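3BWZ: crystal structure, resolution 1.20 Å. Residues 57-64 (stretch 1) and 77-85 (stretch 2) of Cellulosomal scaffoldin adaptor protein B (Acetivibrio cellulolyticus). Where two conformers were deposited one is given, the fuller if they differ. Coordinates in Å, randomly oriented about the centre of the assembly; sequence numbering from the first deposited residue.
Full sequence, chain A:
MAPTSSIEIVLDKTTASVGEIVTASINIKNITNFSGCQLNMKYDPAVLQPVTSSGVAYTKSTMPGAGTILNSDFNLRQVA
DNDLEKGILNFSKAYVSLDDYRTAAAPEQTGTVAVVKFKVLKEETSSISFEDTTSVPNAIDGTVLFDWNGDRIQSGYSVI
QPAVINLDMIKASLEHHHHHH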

ATOM      1  N   ALA A  57      13.438   7.421   8.240  1.00  8.66           N
ATOM      2  CA  ALA A  57      13.469   6.962   6.864  1.00  8.64           C
ATOM      3  C   ALA A  57      13.379   5.449   6.777  1.00  8.66           C
ATOM      4  O   ALA A  57      14.052   4.730   7.505  1.00  9.47           O
ATOM      5  CB  ALA A  57      14.729   7.422   6.178  1.00 11.31           C
ATOM      6  N   TYR A  58      12.584   4.952   5.844  1.00  8.23           N
ATOM      7  CA  TYR A  58      12.622   3.522   5.526  1.00  8.47           C
ATOM      8  C   TYR A  58      14.015   3.151   5.089  1.00  8.52           C
ATOM      9  O   TYR A  58      14.654   3.909   4.361  1.00  9.90           O
ATOM     10  CB  TYR A  58      11.711   3.177   4.349  1.00  8.63           C
ATOM     11  CG  TYR A  58      10.228   3.053   4.626  1.00  7.98           C
ATOM     12  CD1 TYR A  58       9.599   3.732   5.667  1.00  7.72           C
ATOM     13  CD2 TYR A  58       9.432   2.266   3.799  1.00  8.77           C
ATOM     14  CE1 TYR A  58       8.237   3.626   5.875  1.00  8.52           C
ATOM     15  CE2 TYR A  58       8.076   2.158   4.003  1.00  8.68           C
ATOM     16  CZ  TYR A  58       7.473   2.853   5.023  1.00  8.08           C
ATOM     17  OH  TYR A  58       6.097   2.756   5.184  1.00 10.32           O
ATOM     18  N   THR A  59      14.431   1.942   5.481  1.00  8.45           N
ATOM     19  CA  THR A  59      15.590   1.273   4.903  1.00  8.76           C
ATOM     20  C   THR A  59      15.102   0.354   3.774  1.00  9.09           C
ATOM     21  O   THR A  59      13.924   0.309   3.448  1.00  9.93           O
ATOM     22  CB  THR A  59      16.297   0.408   5.944  1.00 10.18           C
ATOM     23  OG1 THR A  59      15.455  -0.721   6.202  1.00 11.58           O
ATOM     24  CG2 THR A  59      16.587   1.196   7.214  1.00 13.59           C
ATOM     25  N   LYS A  60      16.021  -0.419   3.212  1.00  9.89           N
ATOM     26  CA  LYS A  60      15.696  -1.409   2.202  1.00 10.65           C
ATOM     27  C   LYS A  60      14.791  -2.525   2.705  1.00  9.60           C
ATOM     28  O   LYS A  60      14.324  -3.303   1.900  1.00 10.99           O
ATOM     29  CB  LYS A  60      16.982  -1.987   1.604  1.00 13.04           C
ATOM     30  CG  LYS A  60      17.834  -1.023   0.800  1.00 19.25           C
ATOM     31  CD  LYS A  60      19.155  -1.697   0.421  1.00 21.87           C
ATOM     32  CE  LYS A  60      20.250  -0.714   0.132  1.00 25.34           C
ATOM     33  NZ  LYS A  60      21.572  -1.392   0.151  1.00 28.51           N
ATOM     34  N   SER A  61      14.571  -2.631   4.008  1.00  9.37           N
ATOM     35  CA  SER A  61      13.745  -3.700   4.581  0.50  9.95           C
ATOM     36  C   SER A  61      12.523  -3.234   5.366  1.00  8.80           C
ATOM     37  O   SER A  61      11.776  -4.060   5.850  1.00 10.04           O
ATOM     38  CB  SER A  61      14.598  -4.613   5.476  0.50 12.85           C
ATOM     39  OG  SER A  61      15.176  -3.924   6.567  0.50 17.46           O
ATOM     40  N   THR A  62      12.311  -1.923   5.491  1.00  9.28           N
ATOM     41  CA  THR A  62      11.231  -1.437   6.331  1.00  8.50           C
ATOM     42  C   THR A  62       9.858  -1.770   5.740  1.00  7.72           C
ATOM     43  O   THR A  62       9.591  -1.535   4.570  1.00  8.06           O
ATOM     44  CB  THR A  62      11.317   0.079   6.522  1.00  8.64           C
ATOM     45  OG1 THR A  62      12.633   0.433   6.985  1.00  9.53           O
ATOM     46  CG2 THR A  62      10.250   0.618   7.433  1.00  9.38           C
ATOM     47  N   MET A  63       9.000  -2.291   6.602  1.00  7.74           N
ATOM     48  CA  MET A  63       7.636  -2.581   6.264  0.50  7.76           C
ATOM     49  C   MET A  63       6.761  -1.313   6.402  1.00  8.01           C
ATOM     50  O   MET A  63       6.985  -0.502   7.281  1.00  9.12           O
ATOM     51  CB  MET A  63       7.182  -3.684   7.217  0.50  9.25           C
ATOM     52  CG  MET A  63       5.879  -4.308   6.917  0.50  7.13           C
ATOM     53  SD  MET A  63       6.009  -5.395   5.493  0.50  6.54           S
ATOM     54  CE  MET A  63       4.268  -5.620   5.127  0.50  8.72           C
ATOM     55  N   PRO A  64       5.732  -1.164   5.555  1.00  7.59           N
ATOM     56  CA  PRO A  64       4.732  -0.121   5.779  1.00  7.84           C
ATOM     57  C   PRO A  64       4.105  -0.195   7.161  1.00  7.32           C
ATOM     58  O   PRO A  64       4.134  -1.231   7.826  1.00  8.55           O
ATOM     59  CB  PRO A  64       3.706  -0.385   4.672  1.00  8.06           C
ATOM     60  CG  PRO A  64       4.527  -0.985   3.590  1.00 11.41           C
ATOM     61  CD  PRO A  64       5.436  -1.912   4.327  1.00  8.91           C
ATOM     62  N   ARG A  77       2.465 -12.746   8.512  1.00  9.97           N
ATOM     63  CA  ARG A  77       3.782 -12.732   7.871  1.00 10.95           C
ATOM     64  C   ARG A  77       3.913 -11.410   7.125  1.00 10.21           C
ATOM     65  O   ARG A  77       3.049 -11.053   6.308  1.00 11.68           O
ATOM     66  CB  ARG A  77       3.929 -13.909   6.895  1.00 14.30           C
ATOM     67  CG  ARG A  77       5.235 -13.911   6.130  1.00 16.88           C
ATOM     68  CD  ARG A  77       5.421 -15.127   5.193  1.00 21.07           C
ATOM     69  NE  ARG A  77       6.718 -15.128   4.478  1.00 21.78           N
ATOM     70  CZ  ARG A  77       6.934 -14.519   3.306  1.00 25.59           C
ATOM     71  NH1 ARG A  77       5.972 -13.846   2.682  1.00 27.98           N
ATOM     72  NH2 ARG A  77       8.123 -14.569   2.750  1.00 25.00           N
ATOM     73  N   GLN A  78       4.984 -10.690   7.415  1.00  9.49           N
ATOM     74  CA  GLN A  78       5.264  -9.381   6.826  1.00 10.86           C
ATOM     75  C   GLN A  78       6.698  -9.344   6.366  1.00  9.76           C
ATOM     76  O   GLN A  78       7.600  -9.653   7.151  1.00 12.82           O
ATOM     77  CB  GLN A  78       5.129  -8.276   7.893  1.00 13.55           C
ATOM     78  CG  GLN A  78       3.790  -8.118   8.483  1.00 14.63           C
ATOM     79  CD  GLN A  78       3.648  -6.783   9.091  1.00 15.18           C
ATOM     80  OE1 GLN A  78       3.149  -5.871   8.439  1.00 18.30           O
ATOM     81  NE2 GLN A  78       4.092  -6.629  10.334  1.00 21.37           N
ATOM     82  N   VAL A  79       6.925  -8.977   5.111  1.00  8.94           N
ATOM     83  CA  VAL A  79       8.269  -8.772   4.624  1.00  9.05           C
ATOM     84  C   VAL A  79       8.242  -7.704   3.556  1.00  7.57           C
ATOM     85  O   VAL A  79       7.255  -7.566   2.822  1.00  8.23           O
ATOM     86  CB  VAL A  79       8.920 -10.065   4.132  1.00 12.70           C
ATOM     87  CG1 VAL A  79       8.259 -10.563   2.932  1.00 17.43           C
ATOM     88  CG2 VAL A  79      10.416  -9.870   3.919  1.00 16.93           C
ATOM     89  N   ALA A  80       9.325  -6.956   3.475  1.00  7.87           N
ATOM     90  CA  ALA A  80       9.480  -5.892   2.502  1.00  7.09           C
ATOM     91  C   ALA A  80      10.862  -5.898   1.909  1.00  7.34           C
ATOM     92  O   ALA A  80      11.841  -6.201   2.589  1.00  9.29           O
ATOM     93  CB  ALA A  80       9.190  -4.510   3.126  1.00  8.53           C
ATOM     94  N   ASP A  81      10.936  -5.491   0.651  1.00  7.32           N
ATOM     95  CA  ASP A  81      12.203  -5.199  -0.012  1.00  7.90           C
ATOM     96  C   ASP A  81      12.003  -3.926  -0.823  1.00  7.70           C
ATOM     97  O   ASP A  81      11.142  -3.866  -1.701  1.00  8.69           O
ATOM     98  CB  ASP A  81      12.674  -6.344  -0.903  1.00  8.49           C
ATOM     99  CG  ASP A  81      14.045  -6.083  -1.474  1.00 10.60           C
ATOM    100  OD1 ASP A  81      14.984  -5.876  -0.685  1.00 14.48           O
ATOM    101  OD2 ASP A  81      14.198  -6.029  -2.693  1.00 12.50           O
ATOM    102  N   ASN A  82      12.778  -2.900  -0.477  1.00  7.67           N
ATOM    103  CA  ASN A  82      12.614  -1.592  -1.050  1.00  7.89           C
ATOM    104  C   ASN A  82      13.877  -1.175  -1.781  1.00  8.50           C
ATOM    105  O   ASN A  82      14.976  -1.370  -1.277  1.00 10.98           O
ATOM    106  CB  ASN A  82      12.339  -0.582   0.060  1.00  7.92           C
ATOM    107  CG  ASN A  82      11.222  -1.018   0.981  1.00  7.21           C
ATOM    108  OD1 ASN A  82      10.182  -1.486   0.513  1.00  7.92           O
ATOM    109  ND2 ASN A  82      11.419  -0.843   2.307  1.00  8.07           N
ATOM    110  N   ASP A  83      13.711  -0.583  -2.950  1.00  9.19           N
ATOM    111  CA  ASP A  83      14.809   0.038  -3.685  1.00  9.26           C
ATOM    112  C   ASP A  83      14.610   1.539  -3.560  1.00  9.15           C
ATOM    113  O   ASP A  83      13.771   2.127  -4.245  1.00  9.87           O
ATOM    114  CB  ASP A  83      14.822  -0.414  -5.134  1.00 10.72           C
ATOM    115  CG  ASP A  83      16.005   0.120  -5.898  1.00 12.74           C
ATOM    116  OD1 ASP A  83      16.526   1.202  -5.552  1.00 13.18           O
ATOM    117  OD2 ASP A  83      16.406  -0.522  -6.882  1.00 17.23           O
ATOM    118  N   LEU A  84      15.332   2.129  -2.628  1.00  9.26           N
ATOM    119  CA  LEU A  84      15.169   3.535  -2.301  1.00  9.98           C
ATOM    120  C   LEU A  84      15.769   4.462  -3.352  1.00 10.78           C
ATOM    121  O   LEU A  84      15.396   5.614  -3.424  1.00 11.98           O
ATOM    122  CB  LEU A  84      15.767   3.824  -0.936  1.00 11.34           C
ATOM    123  CG  LEU A  84      15.211   2.985   0.199  1.00 12.33           C
ATOM    124  CD1 LEU A  84      16.030   3.249   1.446  1.00 15.51           C
ATOM    125  CD2 LEU A  84      13.713   3.247   0.449  1.00 13.35           C
ATOM    126  N   GLU A  85      16.670   3.946  -4.184  1.00 11.69           N
ATOM    127  CA  GLU A  85      17.238   4.740  -5.276  1.00 11.99           C
ATOM    128  C   GLU A  85      16.286   4.834  -6.446  1.00 12.28           C
ATOM    129  O   GLU A  85      16.236   5.862  -7.110  1.00 13.85           O
ATOM    130  CB  GLU A  85      18.560   4.139  -5.718  1.00 14.81           C
ATOM    131  CG  GLU A  85      19.654   4.335  -4.679  1.00 21.47           C
ATOM    132  CD  GLU A  85      20.044   5.788  -4.475  1.00 32.90           C
ATOM    133  OE1 GLU A  85      20.004   6.563  -5.452  1.00 40.99           O
ATOM    134  OE2 GLU A  85      20.399   6.159  -3.334  1.00 40.40           O
TER
HETATM  135  O   HOH W   1      16.419  -5.689   1.621  1.00 33.10           O
HETATM  136  O   HOH W   2      11.261  -6.819   5.774  1.00 10.87           O
HETATM  137  O   HOH W   3       7.934  -1.049   2.217  1.00 10.86           O
HETATM  138  O   HOH W   4       2.392  -3.316   7.872  1.00 17.94           O

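A single side-chain amide, that of Asn82, ties together both ends of a beta turn in the facing segment. Asn82 ND2 donates to Thr59 O (3.0 Å) and to Thr62 O (3.0 Å), both bonds nearly linear, so the two amide hydrogens are each spent on a carbonyl of the type I turn running from Thr59 to Thr62. The turn's own closing bond, Thr62 N to Thr59 O at 3.4 Å, is weak; the same Thr59 O also accepts from Asn82 ND2, so the amide adds a second link between the two ends of the turn. Within the turn, Thr59 N donates to Thr62 OG1 (2.8 Å) and Ser61 N to Thr59 OG1 (3.0 Å), so the two threonine hydroxyls accept from backbone NH groups and link the turn's residues through side chains as well as the main chain.

The backbone of Asn82 joins in as well: Asn82 N donates to Lys60 O at 2.9 Å, the one direct main-chain hydrogen bond between the irregular first segment and the strand 77-83. Lys60 O also lies 3.4 Å from Asp81 CA in a CA-H...O contact, and Lys60 CA approaches Asn82 O at 3.6 Å.

Water adds further bridges along the strand. One molecule donates to Ser61 O (2.8 Å from the water O) and accepts from Ala80 N (3.0 Å), joining two groups that do not pair directly; another donates to Thr62 O and Asn82 OD1, its O 2.9 Å from each, occupying the amide oxygen while ND2 serves the turn. Further along, a water donates to both Pro64 O and Gln78 OE1, its O 2.7 Å from each.

Van der Waals contacts flank this polar centre. Ala80 points its methyl toward the first segment, where Ala80 CB lies 3.3 Å from Thr62 O and makes an apolar contact with Met63 SD at 4.1 Å. The Met63 side chain starts sideways, but its end comes nearer the strand, with Met63 SD 3.7 Å from Val79 O. Beyond Asn82, Leu84 packs loosely on Tyr58, an apolar contact of Leu84 CD2 to Tyr58 CB at 4.4 Å, while Leu84 CD1 sits 3.3 Å from Tyr58 O.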